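Local coordinates for TBC1 domain family member 22A (Homo sapiens, PDB 2QFZ), which probably acts as a GTPase-activating protein for Rab-family proteins, the part present here being its Rab-GAP TBC domain, at residues A[110-115]-A[129-134]; A[83-88]-A[186-191]; A[211-216]-A[245-250]. All blocks are in the same frame, centred on the assembly; numbering follows the deposited sequence.

Interaction 1: residues A[110-115]-A[129-134]; sequences IDIPRM and IFERIL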
loop_
_atom_site.group_PDB
_atom_site.type_symbol
_atom_site.label_atom_id
_atom_site.label_comp_id
_atom_site.label_asym_id
_atom_site.label_seq_id
_atom_site.Cartn_x
_atom_site.Cartn_y
_atom_site.Cartn_z
ATOM N N ILE A 110 1.360 19.870 -7.062
ATOM C CA ILE A 110 0.449 19.607 -8.178
ATOM C C ILE A 110 -0.322 18.299 -8.018
ATOM O O ILE A 110 -1.518 18.224 -8.319
ATOM C CB ILE A 110 1.220 19.586 -9.504
ATOM C CG1 ILE A 110 1.658 21.019 -9.858
ATOM C CG2 ILE A 110 0.367 18.976 -10.638
ATOM C CD1 ILE A 110 2.885 21.077 -10.766
ATOM N N ASP A 111 0.371 17.270 -7.556
ATOM C CA ASP A 111 -0.208 15.934 -7.397
ATOM C C ASP A 111 -1.109 15.805 -6.184
ATOM O O ASP A 111 -2.206 15.279 -6.311
ATOM C CB ASP A 111 0.891 14.877 -7.288
ATOM C CG ASP A 111 1.668 14.687 -8.601
ATOM O OD1 ASP A 111 1.240 15.230 -9.656
ATOM O OD2 ASP A 111 2.710 14.005 -8.551
ATOM N N ILE A 112 -0.647 16.269 -5.015
ATOM C CA ILE A 112 -1.401 16.030 -3.778
ATOM C C ILE A 112 -2.815 16.550 -3.891
ATOM O O ILE A 112 -3.747 15.768 -3.725
ATOM C CB ILE A 112 -0.683 16.536 -2.456
ATOM C CG1 ILE A 112 0.600 15.752 -2.198
ATOM C CG2 ILE A 112 -1.624 16.455 -1.239
ATOM C CD1 ILE A 112 0.710 14.448 -2.918
ATOM N N PRO A 113 -2.996 17.865 -4.187
ATOM C CA PRO A 113 -4.347 18.447 -4.330
ATOM C C PRO A 113 -5.373 17.711 -5.186
ATOM O O PRO A 113 -6.561 17.854 -4.929
ATOM C CB PRO A 113 -4.056 19.826 -4.901
ATOM C CG PRO A 113 -2.781 20.202 -4.214
ATOM C CD PRO A 113 -1.973 18.919 -4.317
ATOM N N ARG A 114 -4.940 16.920 -6.158
ATOM C CA ARG A 114 -5.867 16.233 -7.068
ATOM C C ARG A 114 -5.867 14.711 -6.898
ATOM O O ARG A 114 -6.365 13.991 -7.780
ATOM C CB ARG A 114 -5.538 16.531 -8.552
ATOM C CG ARG A 114 -4.735 17.818 -8.887
ATOM C CD ARG A 114 -3.908 17.631 -10.194
ATOM N NE ARG A 114 -3.177 16.361 -10.164
ATOM C CZ ARG A 114 -2.356 15.911 -11.116
ATOM N NH1 ARG A 114 -1.777 14.706 -10.950
ATOM N NH2 ARG A 114 -2.094 16.643 -12.213
ATOM N N MET A 115 -5.306 14.203 -5.800
ATOM C CA MET A 115 -5.269 12.750 -5.592
ATOM C C MET A 115 -6.547 12.272 -4.873
ATOM O O MET A 115 -7.356 13.072 -4.408
ATOM C CB MET A 115 -3.977 12.321 -4.856
ATOM C CG MET A 115 -3.992 12.493 -3.366
ATOM S SD MET A 115 -2.361 12.277 -2.621
ATOM C CE MET A 115 -2.449 10.543 -2.144
ATOM N N ILE A 129 -0.004 17.865 5.632
ATOM C CA ILE A 129 0.709 16.745 6.247
ATOM C C ILE A 129 1.289 15.898 5.121
ATOM O O ILE A 129 2.452 15.530 5.144
ATOM C CB ILE A 129 -0.215 15.867 7.101
ATOM C CG1 ILE A 129 -0.650 16.602 8.345
ATOM C CG2 ILE A 129 0.493 14.548 7.469
ATOM C CD1 ILE A 129 -1.849 15.908 9.068
ATOM N N PHE A 130 0.446 15.595 4.135
ATOM C CA PHE A 130 0.834 14.725 2.998
ATOM C C PHE A 130 2.034 15.266 2.278
ATOM O O PHE A 130 2.969 14.509 2.033
ATOM C CB PHE A 130 -0.352 14.522 2.022
ATOM C CG PHE A 130 -1.272 13.362 2.397
ATOM C CD1 PHE A 130 -1.758 13.222 3.676
ATOM C CD2 PHE A 130 -1.650 12.413 1.450
ATOM C CE1 PHE A 130 -2.602 12.167 4.017
ATOM C CE2 PHE A 130 -2.486 11.365 1.787
ATOM C CZ PHE A 130 -2.961 11.249 3.079
ATOM N N GLU A 131 2.012 16.573 1.943
ATOM C CA GLU A 131 3.156 17.265 1.268
ATOM C C GLU A 131 4.440 17.234 2.069
ATOM O O GLU A 131 5.554 17.056 1.524
ATOM C CB GLU A 131 2.801 18.758 0.973
ATOM C CG GLU A 131 1.781 18.928 -0.120
ATOM C CD GLU A 131 1.326 20.365 -0.344
ATOM O OE1 GLU A 131 1.899 21.286 0.276
ATOM O OE2 GLU A 131 0.377 20.564 -1.164
ATOM N N ARG A 132 4.298 17.437 3.377
ATOM C CA ARG A 132 5.453 17.457 4.249
ATOM C C ARG A 132 6.093 16.093 4.391
ATOM O O ARG A 132 7.327 15.968 4.325
ATOM C CB ARG A 132 5.063 18.016 5.616
ATOM C CG ARG A 132 6.254 18.390 6.442
ATOM C CD ARG A 132 5.876 19.318 7.543
ATOM N NE ARG A 132 4.638 18.900 8.190
ATOM C CZ ARG A 132 3.937 19.628 9.041
ATOM N NH1 ARG A 132 4.353 20.855 9.409
ATOM N NH2 ARG A 132 2.824 19.109 9.568
ATOM N N ILE A 133 5.286 15.052 4.613
ATOM C CA ILE A 133 5.822 13.650 4.655
ATOM C C ILE A 133 6.566 13.309 3.356
ATOM O O ILE A 133 7.689 12.778 3.374
ATOM C CB ILE A 133 4.690 12.593 4.867
ATOM C CG1 ILE A 133 4.158 12.629 6.301
ATOM C CG2 ILE A 133 5.190 11.143 4.550
ATOM C CD1 ILE A 133 2.833 11.833 6.491
ATOM N N LEU A 134 5.927 13.628 2.223
ATOM C CA LEU A 134 6.458 13.290 0.900
ATOM C C LEU A 134 7.713 14.126 0.566
ATOM O O LEU A 134 8.726 13.599 0.108
ATOM C CB LEU A 134 5.336 13.428 -0.177
ATOM C CG LEU A 134 4.278 12.320 -0.136
ATOM C CD1 LEU A 134 3.057 12.676 -0.945
ATOM C CD2 LEU A 134 4.911 11.014 -0.601
#

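Interaction 2: residues A[83-88]-A[186-191]; sequences KEYFAF and NIEADT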
loop_
_atom_site.group_PDB
_atom_site.type_symbol
_atom_site.label_atom_id
_atom_site.label_comp_id
_atom_site.label_asym_id
_atom_site.label_seq_id
_atom_site.Cartn_x
_atom_site.Cartn_y
_atom_site.Cartn_z
ATOM N N LYS A 83 10.224 12.014 17.924
ATOM C CA LYS A 83 11.123 13.160 18.057
ATOM C C LYS A 83 12.118 13.240 16.915
ATOM O O LYS A 83 12.453 14.312 16.475
ATOM C CB LYS A 83 11.889 13.094 19.385
ATOM C CG LYS A 83 10.998 13.377 20.574
ATOM C CD LYS A 83 11.778 13.470 21.863
ATOM C CE LYS A 83 10.837 13.690 23.015
ATOM N NZ LYS A 83 9.943 14.875 22.778
ATOM N N GLU A 84 12.605 12.101 16.429
ATOM C CA GLU A 84 13.581 12.122 15.317
ATOM C C GLU A 84 12.956 12.743 14.055
ATOM O O GLU A 84 13.607 13.502 13.334
ATOM C CB GLU A 84 14.112 10.708 15.054
ATOM C CG GLU A 84 15.052 10.587 13.888
ATOM N N TYR A 85 11.672 12.434 13.808
ATOM C CA TYR A 85 10.971 12.962 12.671
ATOM C C TYR A 85 10.737 14.456 12.850
ATOM O O TYR A 85 10.898 15.223 11.927
ATOM C CB TYR A 85 9.625 12.238 12.470
ATOM C CG TYR A 85 8.806 12.835 11.327
ATOM C CD1 TYR A 85 9.165 12.618 10.010
ATOM C CD2 TYR A 85 7.693 13.632 11.572
ATOM C CE1 TYR A 85 8.444 13.189 8.960
ATOM C CE2 TYR A 85 6.942 14.179 10.515
ATOM C CZ TYR A 85 7.335 13.954 9.208
ATOM O OH TYR A 85 6.609 14.495 8.130
ATOM N N PHE A 86 10.308 14.862 14.034
ATOM C CA PHE A 86 10.113 16.290 14.317
ATOM C C PHE A 86 11.390 17.105 14.140
ATOM O O PHE A 86 11.331 18.263 13.712
ATOM C CB PHE A 86 9.612 16.470 15.727
ATOM C CG PHE A 86 8.345 15.734 16.025
ATOM C CD1 PHE A 86 7.417 15.440 15.022
ATOM C CD2 PHE A 86 8.046 15.386 17.339
ATOM C CE1 PHE A 86 6.206 14.773 15.335
ATOM C CE2 PHE A 86 6.836 14.747 17.650
ATOM C CZ PHE A 86 5.927 14.432 16.620
ATOM N N ALA A 87 12.533 16.502 14.480
ATOM C CA ALA A 87 13.834 17.075 14.117
ATOM C C ALA A 87 14.033 17.218 12.607
ATOM O O ALA A 87 14.683 18.153 12.173
ATOM C CB ALA A 87 15.001 16.245 14.737
ATOM N N PHE A 88 13.505 16.289 11.795
ATOM C CA PHE A 88 13.591 16.466 10.346
ATOM C C PHE A 88 12.796 17.693 9.936
ATOM O O PHE A 88 13.261 18.455 9.134
ATOM C CB PHE A 88 13.083 15.259 9.519
ATOM C CG PHE A 88 13.809 13.986 9.751
ATOM C CD1 PHE A 88 15.073 13.957 10.333
ATOM C CD2 PHE A 88 13.218 12.784 9.345
ATOM C CE1 PHE A 88 15.716 12.738 10.538
ATOM C CE2 PHE A 88 13.832 11.583 9.520
ATOM C CZ PHE A 88 15.095 11.535 10.116
ATOM N N ASN A 186 1.872 13.349 15.889
ATOM C CA ASN A 186 2.278 11.983 16.232
ATOM C C ASN A 186 1.872 10.975 15.146
ATOM O O ASN A 186 2.664 10.121 14.762
ATOM C CB ASN A 186 1.709 11.553 17.562
ATOM C CG ASN A 186 2.481 12.135 18.753
ATOM O OD1 ASN A 186 3.488 12.845 18.599
ATOM N ND2 ASN A 186 2.008 11.827 19.934
ATOM N N ILE A 187 0.652 11.116 14.659
ATOM C CA ILE A 187 0.158 10.361 13.523
ATOM C C ILE A 187 1.010 10.555 12.281
ATOM O O ILE A 187 1.298 9.593 11.601
ATOM C CB ILE A 187 -1.312 10.708 13.192
ATOM C CG1 ILE A 187 -2.238 10.197 14.299
ATOM C CG2 ILE A 187 -1.723 10.089 11.841
ATOM C CD1 ILE A 187 -3.668 10.752 14.221
ATOM N N GLU A 188 1.407 11.799 12.001
ATOM C CA GLU A 188 2.238 12.134 10.864
ATOM C C GLU A 188 3.593 11.439 10.934
ATOM O O GLU A 188 4.058 10.874 9.896
ATOM C CB GLU A 188 2.383 13.670 10.683
ATOM C CG GLU A 188 3.403 14.073 9.620
ATOM C CD GLU A 188 3.613 15.576 9.450
ATOM O OE1 GLU A 188 2.788 16.341 9.901
ATOM O OE2 GLU A 188 4.607 15.986 8.808
ATOM N N ALA A 189 4.221 11.444 12.128
ATOM C CA ALA A 189 5.502 10.738 12.336
ATOM C C ALA A 189 5.347 9.233 12.106
ATOM O O ALA A 189 6.154 8.626 11.433
ATOM C CB ALA A 189 6.062 10.969 13.780
ATOM N N ASP A 190 4.324 8.650 12.713
ATOM C CA ASP A 190 4.012 7.212 12.563
ATOM C C ASP A 190 3.827 6.855 11.074
ATOM O O ASP A 190 4.387 5.878 10.561
ATOM C CB ASP A 190 2.735 6.869 13.373
ATOM C CG ASP A 190 2.924 7.022 14.918
ATOM O OD1 ASP A 190 4.067 7.387 15.410
ATOM O OD2 ASP A 190 1.930 6.728 15.650
ATOM N N THR A 191 3.089 7.699 10.378
ATOM C CA THR A 191 2.818 7.518 8.944
ATOM C C THR A 191 4.114 7.565 8.128
ATOM O O THR A 191 4.357 6.678 7.255
ATOM C CB THR A 191 1.808 8.533 8.459
ATOM O OG1 THR A 191 0.604 8.351 9.186
ATOM C CG2 THR A 191 1.504 8.382 6.942
#

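Interaction 3: residues A[211-216]-A[245-250]; sequences PGIQMK and FAFRWM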
loop_
_atom_site.group_PDB
_atom_site.type_symbol
_atom_site.label_atom_id
_atom_site.label_comp_id
_atom_site.label_asym_id
_atom_site.label_seq_id
_atom_site.Cartn_x
_atom_site.Cartn_y
_atom_site.Cartn_z
ATOM N N PRO A 211 13.731 0.775 -12.436
ATOM C CA PRO A 211 14.002 -0.571 -12.936
ATOM C C PRO A 211 13.319 -1.687 -12.178
ATOM O O PRO A 211 13.231 -2.772 -12.692
ATOM C CB PRO A 211 15.543 -0.694 -12.825
ATOM C CG PRO A 211 15.919 0.253 -11.757
ATOM C CD PRO A 211 14.943 1.390 -11.849
ATOM N N GLY A 212 12.884 -1.432 -10.944
ATOM C CA GLY A 212 12.084 -2.381 -10.215
ATOM C C GLY A 212 10.742 -2.576 -10.888
ATOM O O GLY A 212 10.223 -3.662 -10.890
ATOM N N ILE A 213 10.181 -1.522 -11.464
ATOM C CA ILE A 213 8.845 -1.611 -12.028
ATOM C C ILE A 213 8.878 -2.485 -13.292
ATOM O O ILE A 213 8.116 -3.401 -13.401
ATOM C CB ILE A 213 8.226 -0.266 -12.354
ATOM C CG1 ILE A 213 8.189 0.653 -11.108
ATOM C CG2 ILE A 213 6.830 -0.479 -12.890
ATOM C CD1 ILE A 213 7.205 0.207 -10.088
ATOM N N GLN A 214 9.772 -2.184 -14.221
ATOM C CA GLN A 214 9.924 -2.954 -15.470
ATOM C C GLN A 214 10.180 -4.420 -15.250
ATOM O O GLN A 214 9.599 -5.266 -15.938
ATOM C CB GLN A 214 11.055 -2.375 -16.336
ATOM C CG GLN A 214 10.563 -1.322 -17.307
ATOM C CD GLN A 214 10.123 -0.046 -16.618
ATOM O OE1 GLN A 214 10.781 0.433 -15.706
ATOM N NE2 GLN A 214 9.007 0.512 -17.062
ATOM N N MET A 215 11.046 -4.710 -14.286
ATOM C CA MET A 215 11.323 -6.064 -13.900
ATOM C C MET A 215 10.079 -6.779 -13.397
ATOM O O MET A 215 9.803 -7.893 -13.820
ATOM C CB MET A 215 12.416 -6.094 -12.816
ATOM C CG MET A 215 12.930 -7.516 -12.518
ATOM S SD MET A 215 13.688 -8.267 -13.986
ATOM C CE MET A 215 15.152 -7.254 -14.167
ATOM N N LYS A 216 9.332 -6.146 -12.496
ATOM C CA LYS A 216 8.070 -6.736 -11.989
ATOM C C LYS A 216 6.979 -6.926 -13.051
ATOM O O LYS A 216 6.235 -7.913 -13.011
ATOM C CB LYS A 216 7.516 -5.921 -10.837
ATOM C CG LYS A 216 8.399 -6.045 -9.582
ATOM C CD LYS A 216 8.082 -5.021 -8.499
ATOM C CE LYS A 216 9.328 -4.863 -7.547
ATOM N NZ LYS A 216 8.889 -4.581 -6.160
ATOM N N PHE A 245 -0.832 -1.279 -18.831
ATOM C CA PHE A 245 -1.811 -1.292 -17.733
ATOM C C PHE A 245 -1.174 -1.636 -16.397
ATOM O O PHE A 245 -1.546 -1.075 -15.384
ATOM C CB PHE A 245 -3.043 -2.207 -18.046
ATOM C CG PHE A 245 -2.711 -3.680 -18.166
ATOM C CD1 PHE A 245 -2.657 -4.501 -17.060
ATOM C CD2 PHE A 245 -2.431 -4.224 -19.382
ATOM C CE1 PHE A 245 -2.325 -5.843 -17.189
ATOM C CE2 PHE A 245 -2.098 -5.554 -19.512
ATOM C CZ PHE A 245 -2.048 -6.364 -18.424
ATOM N N ALA A 246 -0.189 -2.515 -16.394
ATOM C CA ALA A 246 0.439 -2.993 -15.156
ATOM C C ALA A 246 1.553 -2.088 -14.561
ATOM O O ALA A 246 1.962 -2.308 -13.460
ATOM C CB ALA A 246 0.962 -4.389 -15.369
ATOM N N PHE A 247 2.042 -1.083 -15.289
ATOM C CA PHE A 247 2.946 -0.081 -14.715
ATOM C C PHE A 247 2.306 0.573 -13.496
ATOM O O PHE A 247 2.920 0.658 -12.442
ATOM C CB PHE A 247 3.310 1.050 -15.697
ATOM C CG PHE A 247 4.358 2.008 -15.142
ATOM C CD1 PHE A 247 5.709 1.763 -15.343
ATOM C CD2 PHE A 247 3.990 3.119 -14.384
ATOM C CE1 PHE A 247 6.699 2.643 -14.816
ATOM C CE2 PHE A 247 4.958 3.972 -13.842
ATOM C CZ PHE A 247 6.306 3.736 -14.061
ATOM N N ARG A 248 1.066 1.007 -13.641
ATOM C CA ARG A 248 0.310 1.585 -12.519
ATOM C C ARG A 248 0.014 0.590 -11.382
ATOM O O ARG A 248 -0.028 0.953 -10.226
ATOM C CB ARG A 248 -0.977 2.200 -13.028
ATOM C CG ARG A 248 -1.437 3.389 -12.191
ATOM C CD ARG A 248 -2.520 4.160 -12.903
ATOM N NE ARG A 248 -3.748 3.387 -12.988
ATOM C CZ ARG A 248 -4.812 3.746 -13.712
ATOM N NH1 ARG A 248 -4.800 4.854 -14.452
ATOM N NH2 ARG A 248 -5.876 2.988 -13.719
ATOM N N TRP A 249 -0.195 -0.671 -11.718
ATOM C CA TRP A 249 -0.487 -1.691 -10.728
ATOM C C TRP A 249 0.750 -1.846 -9.804
ATOM O O TRP A 249 0.597 -2.128 -8.640
ATOM C CB TRP A 249 -0.793 -3.065 -11.410
ATOM C CG TRP A 249 -2.103 -3.162 -12.263
ATOM C CD1 TRP A 249 -2.879 -2.147 -12.669
ATOM C CD2 TRP A 249 -2.710 -4.364 -12.794
ATOM N NE1 TRP A 249 -3.936 -2.609 -13.426
ATOM C CE2 TRP A 249 -3.843 -3.976 -13.508
ATOM C CE3 TRP A 249 -2.414 -5.737 -12.682
ATOM C CZ2 TRP A 249 -4.665 -4.889 -14.153
ATOM C CZ3 TRP A 249 -3.255 -6.660 -13.310
ATOM C CH2 TRP A 249 -4.360 -6.225 -14.039
ATOM N N MET A 250 1.962 -1.733 -10.356
ATOM C CA MET A 250 3.219 -1.897 -9.556
ATOM C C MET A 250 3.616 -0.609 -8.844
ATOM O O MET A 250 3.923 -0.629 -7.674
ATOM C CB MET A 250 4.404 -2.310 -10.432
ATOM C CG MET A 250 4.218 -3.639 -11.144
ATOM S SD MET A 250 3.631 -4.945 -10.076
ATOM C CE MET A 250 3.415 -6.274 -11.254
#

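Interaction 1: residues A[110-115]-A[129-134]
Residues 110-115 carry the end of the IxxDxxR sequence motif of the Rab-GAP TBC domain, and their contact with helix 124-140 sets the back of this motif against the all-helical body of the fold. In TBC domains the arginine of the motif serves as the arginine finger; Arg-114 occupies that position, beside Gln-148 of the YxQ motif, consistent with the same role here. After helix 102-111 a short 3-10 turn sends Ile-112 and Met-115 inward, while Arg-114 lies on the exposed side. Arg-114 NH1 is 3.3 Å from Asp-111 OD1, but the oxygen stands well out of the guanidinium plane, so the pairing is one of charge without a directed N-H. The other carboxylate oxygen of Asp-111 is hydrogen-bonded to the hydroxyl of Tyr-146, which would help fix the acid.

Ile-112 is the main apolar wedge, and its beta-branched shape lets it reach Phe-130, Glu-131 and, one turn on, Leu-134. Its CG2, anti to the backbone N, rests 4.0 Å from Phe-130 CB, and its CG1 lies over the aliphatic part of Glu-131, 4.0 Å from CG. CD1 is swung to a nearly eclipsed chi2 of -19°, a strained torsion, and presses on Leu-134 CD1 at 3.5 Å. Glu-131 suits the partly exposed border: its methylenes pack while its OE1 is hydrogen-bonded to Tyr-105 OH.

Met-115 completes the interface as a Met-aromatic contact. Its CG takes the crowded position between backbone N and carbonyl carbon, and the flexible chain then bends at chi3. The sulfur sits obliquely to the Phe-130 ring, SD being 5.4 Å from the centroid. The terminal methyl meets the ring's edge near its plane, with Met-115 CE 4.0 Å from Phe-130 CE2.

Interaction 2: residues A[83-88]-A[186-191]
Tyr-85 leads the contact from segment 83-88 of helix 74-91, which crosses segment 186-191 of helix 181-200 almost perpendicularly, at 94°, with the segment axes 9.4 Å apart. Its CG is anti to the backbone N (chi1 176°), and this throws the ring across the other helix. The flank of the ring passes Ala-189, with Tyr-85 CD2 3.8 Å from Ala-189 CB; a small residue suits this place, because Tyr-85 CA and Ala-189 CA, 5.9 Å apart, are the closest CA pair of the two segments. Farther out, Tyr-85 OH donates a short hydrogen bond of 2.6 Å to Glu-188 OE2. That oxygen lies near the plane of the ring and accepts through its anti lone pair, while the carboxylate is turned 69° from the ring. A phenylalanine here would lack the hydroxyl and would probably leave this buried carboxylate oxygen with one donor fewer.

Phe-86, next along, borders the contact. Its CE1 lies 4.1 Å from Ala-189 CB, and its CZ meets Asn-186 OD1 at 3.5 Å. The amide oxygen approaches the ring's edge with the two planes nearly coplanar, so it faces the weakly positive C-H rim.

Glu-188 reaches this buried site on an extended chain, and its OE1 forms a salt bridge with Arg-132. Arginine and phenol together would be expected to stabilise the negative charge and keep the acid ionised.

Interaction 3: residues A[211-216]-A[245-250]
Ile-213 has CG1 anti to its carbonyl carbon and CG2 anti to its backbone N, which directs its branches at Phe-247 and Met-250 in the helical core of the TBC domain. Phe-247 brings its ring across by setting CG anti to the backbone N (chi1 -174°). Met-250, by contrast, bends at chi2 (-48°), so that its end runs on along segment 211-216 from Ile-213 to Lys-216. The contact is plain helix-helix packing: segment 211-216, the start of helix 211-227, crosses segment 245-250 of helix 242-251 at 122°, with the segment axes 9.5 Å apart.

The isoleucine fills the crossing with both branches. CG2 presses on the phenylalanine ring obliquely, 3.5 Å from Phe-247 CD1, and also reaches Met-250 CB; the isoleucine and phenylalanine side chains meet at about a right angle. CD1 runs past the methionine in the opposite direction, 3.8 Å from Met-250 CB. At the border, the end of the Gln-214 side chain lies beside the edge of the Phe-247 ring.

One turn on, Lys-216 brings CB of its side chain to the contact, 4.0 Å from Met-250 CG; its amine leads away from the interface, as suits a long charged residue whose methylenes are buried. Leu-282 of helix 276-291 touches the same lysine. Unbranched and pliant, Met-250 can follow the backbone of the other helix, and its methyl CE ends 3.7 Å from the carbonyl oxygen Lys-216 O.

How the interactions relate
All three contacts join helices of one Rab-GAP TBC domain. Along the chain, interaction 1 is nested within the long loop closed by interaction 2, and interaction 3 follows both. Interactions 1 and 2, with centres about 17 Å apart, are coupled by the Arg-132 to Glu-188 salt bridge, beside which Ile-129 and Ile-133 pack. Helix 124-140 thus stands between segment 110-115 and the crossing of helices 74-91 and 181-200, making one continuous packed unit behind the probable arginine finger. Helix 211-227 of interaction 3 follows helix 181-200 in the chain, yet interaction 3 touches neither: its nearest atoms are about 11 Å from interaction 1 and 17 Å from interaction 2.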